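Local coordinates for protein endo-1,4-beta-xylanase 1 (Hypocrea jecorina, PDB 1XYN) that hydrolyses internal beta-1,4-xylosidic bonds in the main chain of xylan, releasing xylooligosaccharides and xylose, at residues D6-T11 against V15-S20; Y76-D81 against Q140-A145. All coordinates share one frame; numbering follows the deposited sequence.

Interaction 1: D6-T11 against V15-S20; sequences DQNYQT and VSYSPS
Strands 6-10 and 15-19 run antiparallel, their N-to-C directions 168° apart, but their axes come no closer than 9.0 Å. That spacing is too wide for backbone pairing and marks two strands facing each other from different sheets. In register, Asp6 lies opposite Pro19, Asn8 opposite Tyr17 and Gln10 opposite Val15, and all six send their CB atoms into the gap.

Tyr17 spans it. With CG anti to the backbone N, its ring reaches across to Asp6, and Tyr17 OH donates a hydrogen bond to Asp6 OD1 at 2.6 Å. OD1 sits at the ring edge, yet the hydroxyl meets it from above the carboxylate plane, 41° out of it. Pro19 CD lies over one ring face of Tyr17, 3.6 Å above the plane and toward the rim. The Asn8 amide, turned 64° from the ring, touches it obliquely, with CG 3.8 Å from Tyr17 CD2. Gln10 NE2 is hydrogen-bonded to a lone pair of Asn8 OD1, 2.9 Å away, a bond within the strand that limits the rotation of both amides, while Gln10 OE1 rests 3.4 Å from Val15 CB.

Tyr17 also touches Val36 and Val38 of strand 34-40 and Phe24 and Val26 of strand 23-30. Such packing between the outer and inner sheets is characteristic of the beta-sandwich, or jelly roll, of family 11 xylanases.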
loop_
_atom_site.group_PDB
_atom_site.type_symbol
_atom_site.label_atom_id
_atom_site.label_comp_id
_atom_site.label_asym_id
_atom_site.label_seq_id
_atom_site.Cartn_x
_atom_site.Cartn_y
_atom_site.Cartn_z
ATOM N N ASP A 6 -10.986 -3.817 -17.838
ATOM C CA ASP A 6 -11.790 -3.739 -16.631
ATOM C C ASP A 6 -10.876 -3.658 -15.411
ATOM O O ASP A 6 -10.138 -4.597 -15.090
ATOM C CB ASP A 6 -12.725 -4.955 -16.548
ATOM C CG ASP A 6 -13.433 -5.077 -15.202
ATOM O OD1 ASP A 6 -13.579 -4.063 -14.489
ATOM O OD2 ASP A 6 -13.852 -6.202 -14.857
ATOM N N GLN A 7 -10.902 -2.498 -14.767
ATOM C CA GLN A 7 -10.115 -2.252 -13.574
ATOM C C GLN A 7 -10.914 -2.789 -12.403
ATOM O O GLN A 7 -12.003 -2.294 -12.113
ATOM C CB GLN A 7 -9.870 -0.745 -13.417
ATOM C CG GLN A 7 -9.228 -0.320 -12.098
ATOM C CD GLN A 7 -7.944 -1.072 -11.776
ATOM O OE1 GLN A 7 -7.581 -1.211 -10.607
ATOM N NE2 GLN A 7 -7.252 -1.555 -12.803
ATOM N N ASN A 8 -10.404 -3.837 -11.768
ATOM C CA ASN A 8 -11.091 -4.416 -10.622
ATOM C C ASN A 8 -10.127 -4.733 -9.486
ATOM O O ASN A 8 -9.595 -5.842 -9.385
ATOM C CB ASN A 8 -11.867 -5.665 -11.025
ATOM C CG ASN A 8 -12.767 -6.167 -9.913
ATOM O OD1 ASN A 8 -12.820 -5.588 -8.822
ATOM N ND2 ASN A 8 -13.501 -7.238 -10.192
ATOM N N TYR A 9 -9.933 -3.745 -8.618
ATOM C CA TYR A 9 -9.038 -3.872 -7.482
ATOM C C TYR A 9 -9.816 -3.603 -6.205
ATOM O O TYR A 9 -10.608 -2.672 -6.139
ATOM C CB TYR A 9 -7.884 -2.872 -7.628
ATOM C CG TYR A 9 -6.908 -2.847 -6.479
ATOM C CD1 TYR A 9 -5.827 -3.723 -6.442
ATOM C CD2 TYR A 9 -7.057 -1.936 -5.433
ATOM C CE1 TYR A 9 -4.912 -3.695 -5.393
ATOM C CE2 TYR A 9 -6.152 -1.899 -4.376
ATOM C CZ TYR A 9 -5.082 -2.782 -4.364
ATOM O OH TYR A 9 -4.188 -2.759 -3.317
ATOM N N GLN A 10 -9.612 -4.447 -5.203
ATOM C CA GLN A 10 -10.285 -4.300 -3.918
ATOM C C GLN A 10 -9.601 -5.162 -2.871
ATOM O O GLN A 10 -9.110 -6.241 -3.183
ATOM C CB GLN A 10 -11.788 -4.600 -4.023
ATOM C CG GLN A 10 -12.165 -5.736 -4.950
ATOM C CD GLN A 10 -13.675 -5.899 -5.065
ATOM O OE1 GLN A 10 -14.350 -6.224 -4.087
ATOM N NE2 GLN A 10 -14.209 -5.675 -6.260
ATOM N N THR A 11 -9.542 -4.651 -1.642
ATOM C CA THR A 11 -8.875 -5.325 -0.534
ATOM C C THR A 11 -9.769 -5.871 0.583
ATOM O O THR A 11 -9.328 -6.695 1.380
ATOM C CB THR A 11 -7.794 -4.411 0.087
ATOM O OG1 THR A 11 -8.357 -3.124 0.380
ATOM C CG2 THR A 11 -6.637 -4.227 -0.881
ATOM N N VAL A 15 -17.987 -4.472 -1.446
ATOM C CA VAL A 15 -17.803 -3.760 -2.716
ATOM C C VAL A 15 -18.496 -4.554 -3.827
ATOM O O VAL A 15 -18.055 -5.643 -4.194
ATOM C CB VAL A 15 -16.297 -3.562 -3.086
ATOM C CG1 VAL A 15 -16.169 -2.866 -4.448
ATOM C CG2 VAL A 15 -15.584 -2.729 -2.027
ATOM N N SER A 16 -19.610 -4.015 -4.314
ATOM C CA SER A 16 -20.398 -4.633 -5.371
ATOM C C SER A 16 -20.136 -3.918 -6.690
ATOM O O SER A 16 -20.751 -2.901 -6.989
ATOM C CB SER A 16 -21.882 -4.539 -5.024
ATOM O OG SER A 16 -22.082 -4.755 -3.636
ATOM N N TYR A 17 -19.219 -4.465 -7.477
ATOM C CA TYR A 17 -18.842 -3.895 -8.758
ATOM C C TYR A 17 -19.502 -4.631 -9.925
ATOM O O TYR A 17 -19.405 -5.849 -10.030
ATOM C CB TYR A 17 -17.314 -3.948 -8.896
ATOM C CG TYR A 17 -16.790 -3.510 -10.243
ATOM C CD1 TYR A 17 -17.195 -2.301 -10.812
ATOM C CD2 TYR A 17 -15.901 -4.315 -10.957
ATOM C CE1 TYR A 17 -16.730 -1.903 -12.061
ATOM C CE2 TYR A 17 -15.432 -3.928 -12.199
ATOM C CZ TYR A 17 -15.852 -2.724 -12.746
ATOM O OH TYR A 17 -15.402 -2.348 -13.982
ATOM N N SER A 18 -20.125 -3.876 -10.821
ATOM C CA SER A 18 -20.789 -4.450 -11.983
ATOM C C SER A 18 -20.345 -3.787 -13.284
ATOM O O SER A 18 -20.894 -2.758 -13.682
ATOM C CB SER A 18 -22.308 -4.328 -11.851
ATOM O OG SER A 18 -22.769 -4.910 -10.647
ATOM N N PRO A 19 -19.314 -4.351 -13.943
ATOM C CA PRO A 19 -18.817 -3.803 -15.210
ATOM C C PRO A 19 -19.789 -4.083 -16.357
ATOM O O PRO A 19 -20.603 -5.002 -16.291
ATOM C CB PRO A 19 -17.495 -4.546 -15.409
ATOM C CG PRO A 19 -17.745 -5.862 -14.750
ATOM C CD PRO A 19 -18.461 -5.462 -13.483
ATOM N N SER A 20 -19.702 -3.274 -17.406
ATOM C CA SER A 20 -20.563 -3.447 -18.558
ATOM C C SER A 20 -19.830 -2.983 -19.807
ATOM O O SER A 20 -18.663 -2.573 -19.752
ATOM C CB SER A 20 -21.890 -2.692 -18.368
ATOM O OG SER A 20 -21.941 -1.489 -19.116
#

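Interaction 2: Y76-D81 against Q140-A145; sequences YYIMED and QNHFNA. With CA (calcium ion), chain B.
The rings of Tyr76 and Phe143 form a T-shaped pair: the edge of Phe143 points at one face of Tyr76, with centroids 5.6 Å apart and planes at 83°. Phe143 CE1 stands above that face, displaced toward the rim, 4.1 Å from Tyr76 CE1, while Tyr76 OH lies near the plane of the Phe143 ring, at its edge. The second flat group, the His142 imidazole, has Ile78 over one face. Ile78 CG2 is 3.9 Å from the ring centroid and 16° off the normal, which meets the geometry of a CH-pi contact.

Ile78 uses both branches. CG2 sits nearest NE2 of His142, at 3.8 Å, whereas CD1 reaches the root of the ring, 3.9 Å from His142 CG. With CG1 beside the backbone N (chi1 -66°) and CG2 anti to it, the two branches spread along the imidazole face. Two polar atoms find partners outside the two segments: His142 ND1 is hydrogen-bonded to Ser126 OG, and Tyr76 OH to Gln159 NE2. Replacing the His142 imidazole with the methyl group of an alanine is likely to open a gap beside Ile78, and to deprive Ser126 OG of its partner and the Tyr102 ring of its edge-to-face neighbour.

Past the corner at Glu80, Asp81 OD2 binds the calcium ion at 2.6 Å, and His83 supplies the other protein ligand. Glu80 and Asp81 form a classic beta bulge opposite Leu63.

Helix 139-148 thus packs on the convex side of strand 74-79, which lies between strands 60-70 and 119-128; Tyr77, on the other side of the strand, is hydrogen-bonded through its hydroxyl to Glu164, the predicted proton donor. Met156 of strand 155-166 touches both Tyr76 and Phe143, and Trp146 of the helix meets the Tyr76 ring.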
loop_
_atom_site.group_PDB
_atom_site.type_symbol
_atom_site.label_atom_id
_atom_site.label_comp_id
_atom_site.label_asym_id
_atom_site.label_seq_id
_atom_site.Cartn_x
_atom_site.Cartn_y
_atom_site.Cartn_z
ATOM N N TYR A 76 -1.199 8.100 -12.502
ATOM C CA TYR A 76 -1.790 9.409 -12.589
ATOM C C TYR A 76 -3.290 9.428 -12.365
ATOM O O TYR A 76 -3.971 8.428 -12.562
ATOM C CB TYR A 76 -1.404 10.075 -13.919
ATOM C CG TYR A 76 -1.935 9.412 -15.172
ATOM C CD1 TYR A 76 -3.233 9.672 -15.614
ATOM C CD2 TYR A 76 -1.147 8.526 -15.918
ATOM C CE1 TYR A 76 -3.742 9.068 -16.761
ATOM C CE2 TYR A 76 -1.649 7.913 -17.073
ATOM C CZ TYR A 76 -2.951 8.194 -17.483
ATOM O OH TYR A 76 -3.489 7.609 -18.607
ATOM N N TYR A 77 -3.788 10.577 -11.924
ATOM C CA TYR A 77 -5.206 10.777 -11.662
ATOM C C TYR A 77 -5.599 12.134 -12.202
ATOM O O TYR A 77 -4.807 13.074 -12.191
ATOM C CB TYR A 77 -5.522 10.830 -10.157
ATOM C CG TYR A 77 -5.296 9.578 -9.338
ATOM C CD1 TYR A 77 -4.014 9.068 -9.155
ATOM C CD2 TYR A 77 -6.358 8.954 -8.672
ATOM C CE1 TYR A 77 -3.785 7.984 -8.335
ATOM C CE2 TYR A 77 -6.142 7.860 -7.844
ATOM C CZ TYR A 77 -4.843 7.382 -7.680
ATOM O OH TYR A 77 -4.578 6.309 -6.861
ATOM N N ILE A 78 -6.842 12.227 -12.648
ATOM C CA ILE A 78 -7.417 13.467 -13.133
ATOM C C ILE A 78 -8.776 13.412 -12.463
ATOM O O ILE A 78 -9.743 12.881 -13.021
ATOM C CB ILE A 78 -7.557 13.513 -14.668
ATOM C CG1 ILE A 78 -6.168 13.510 -15.317
ATOM C CG2 ILE A 78 -8.315 14.780 -15.080
ATOM C CD1 ILE A 78 -6.175 13.265 -16.808
ATOM N N MET A 79 -8.789 13.843 -11.203
ATOM C CA MET A 79 -9.988 13.839 -10.381
ATOM C C MET A 79 -11.014 14.860 -10.796
ATOM O O MET A 79 -10.730 16.049 -10.819
ATOM C CB MET A 79 -9.615 14.054 -8.916
ATOM C CG MET A 79 -9.017 12.842 -8.259
ATOM S SD MET A 79 -8.369 13.215 -6.632
ATOM C CE MET A 79 -6.798 12.364 -6.741
ATOM N N GLU A 80 -12.202 14.377 -11.131
ATOM C CA GLU A 80 -13.301 15.233 -11.536
ATOM C C GLU A 80 -14.177 15.485 -10.337
ATOM O O GLU A 80 -14.959 16.442 -10.291
ATOM C CB GLU A 80 -14.109 14.568 -12.654
ATOM C CG GLU A 80 -13.285 14.297 -13.906
ATOM C CD GLU A 80 -12.788 15.577 -14.553
ATOM O OE1 GLU A 80 -13.633 16.410 -14.927
ATOM O OE2 GLU A 80 -11.560 15.748 -14.696
ATOM N N ASP A 81 -13.970 14.651 -9.327
ATOM C CA ASP A 81 -14.717 14.730 -8.098
ATOM C C ASP A 81 -13.973 13.992 -7.007
ATOM O O ASP A 81 -13.269 13.020 -7.274
ATOM C CB ASP A 81 -16.077 14.097 -8.323
ATOM C CG ASP A 81 -17.037 14.367 -7.214
ATOM O OD1 ASP A 81 -16.830 15.301 -6.408
ATOM O OD2 ASP A 81 -18.018 13.612 -7.173
ATOM N N GLN A 140 -4.951 15.323 -23.062
ATOM C CA GLN A 140 -3.709 15.938 -23.545
ATOM C C GLN A 140 -3.380 17.224 -22.798
ATOM O O GLN A 140 -2.220 17.489 -22.511
ATOM C CB GLN A 140 -3.748 16.218 -25.048
ATOM C CG GLN A 140 -3.111 15.134 -25.906
ATOM C CD GLN A 140 -1.661 14.830 -25.552
ATOM O OE1 GLN A 140 -0.767 15.645 -25.764
ATOM N NE2 GLN A 140 -1.421 13.626 -25.048
ATOM N N ASN A 141 -4.397 18.017 -22.484
ATOM C CA ASN A 141 -4.186 19.257 -21.748
ATOM C C ASN A 141 -3.489 18.985 -20.413
ATOM O O ASN A 141 -2.678 19.790 -19.953
ATOM C CB ASN A 141 -5.517 19.973 -21.514
ATOM C CG ASN A 141 -6.130 20.520 -22.808
ATOM O OD1 ASN A 141 -5.487 20.539 -23.861
ATOM N ND2 ASN A 141 -7.371 20.979 -22.724
ATOM N N HIS A 142 -3.799 17.847 -19.799
ATOM C CA HIS A 142 -3.181 17.477 -18.534
ATOM C C HIS A 142 -1.776 16.958 -18.753
ATOM O O HIS A 142 -0.873 17.296 -18.002
ATOM C CB HIS A 142 -4.036 16.455 -17.785
ATOM C CG HIS A 142 -5.347 17.011 -17.328
ATOM N ND1 HIS A 142 -5.489 17.692 -16.140
ATOM C CD2 HIS A 142 -6.554 17.074 -17.942
ATOM C CE1 HIS A 142 -6.722 18.155 -16.042
ATOM N NE2 HIS A 142 -7.387 17.795 -17.124
ATOM N N PHE A 143 -1.576 16.178 -19.805
ATOM C CA PHE A 143 -0.250 15.651 -20.097
ATOM C C PHE A 143 0.716 16.792 -20.467
ATOM O O PHE A 143 1.902 16.748 -20.123
ATOM C CB PHE A 143 -0.323 14.630 -21.236
ATOM C CG PHE A 143 -1.203 13.442 -20.944
ATOM C CD1 PHE A 143 -1.345 12.958 -19.645
ATOM C CD2 PHE A 143 -1.882 12.798 -21.974
ATOM C CE1 PHE A 143 -2.145 11.856 -19.376
ATOM C CE2 PHE A 143 -2.684 11.692 -21.713
ATOM C CZ PHE A 143 -2.814 11.222 -20.413
ATOM N N ASN A 144 0.209 17.799 -21.180
ATOM C CA ASN A 144 1.022 18.947 -21.575
ATOM C C ASN A 144 1.397 19.752 -20.331
ATOM O O ASN A 144 2.570 20.050 -20.110
ATOM C CB ASN A 144 0.273 19.845 -22.574
ATOM C CG ASN A 144 0.177 19.233 -23.974
ATOM O OD1 ASN A 144 0.753 18.184 -24.253
ATOM N ND2 ASN A 144 -0.551 19.897 -24.853
ATOM N N ALA A 145 0.396 20.056 -19.504
ATOM C CA ALA A 145 0.598 20.813 -18.267
ATOM C C ALA A 145 1.554 20.087 -17.322
ATOM O O ALA A 145 2.403 20.709 -16.677
ATOM C CB ALA A 145 -0.718 21.053 -17.587
HETATM CA CA CA B . -19.608 14.994 -5.576
#

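How the interactions relate
Both segments of interaction 1 come earlier in the chain than either segment of interaction 2, and the two contacts lie on opposite sides of the chain's centre, with centres 23 Å apart and nearest atoms about 9 Å apart. They do not touch, but strands 5-10 and 74-79 belong to the same large curved sheet, linked through strands 34-40, 155-166 and 60-70. At one end of this sheet interaction 1 joins it to the edge strand 14-19 of the five-stranded sheet; farther along, interaction 2 seats helix 139-148 on it. The sheet between also carries Tyr66 and Tyr158, inferred substrate-binding residues, consistent with a xylan cleft whose supporting sheet is packed against different elements at the two places.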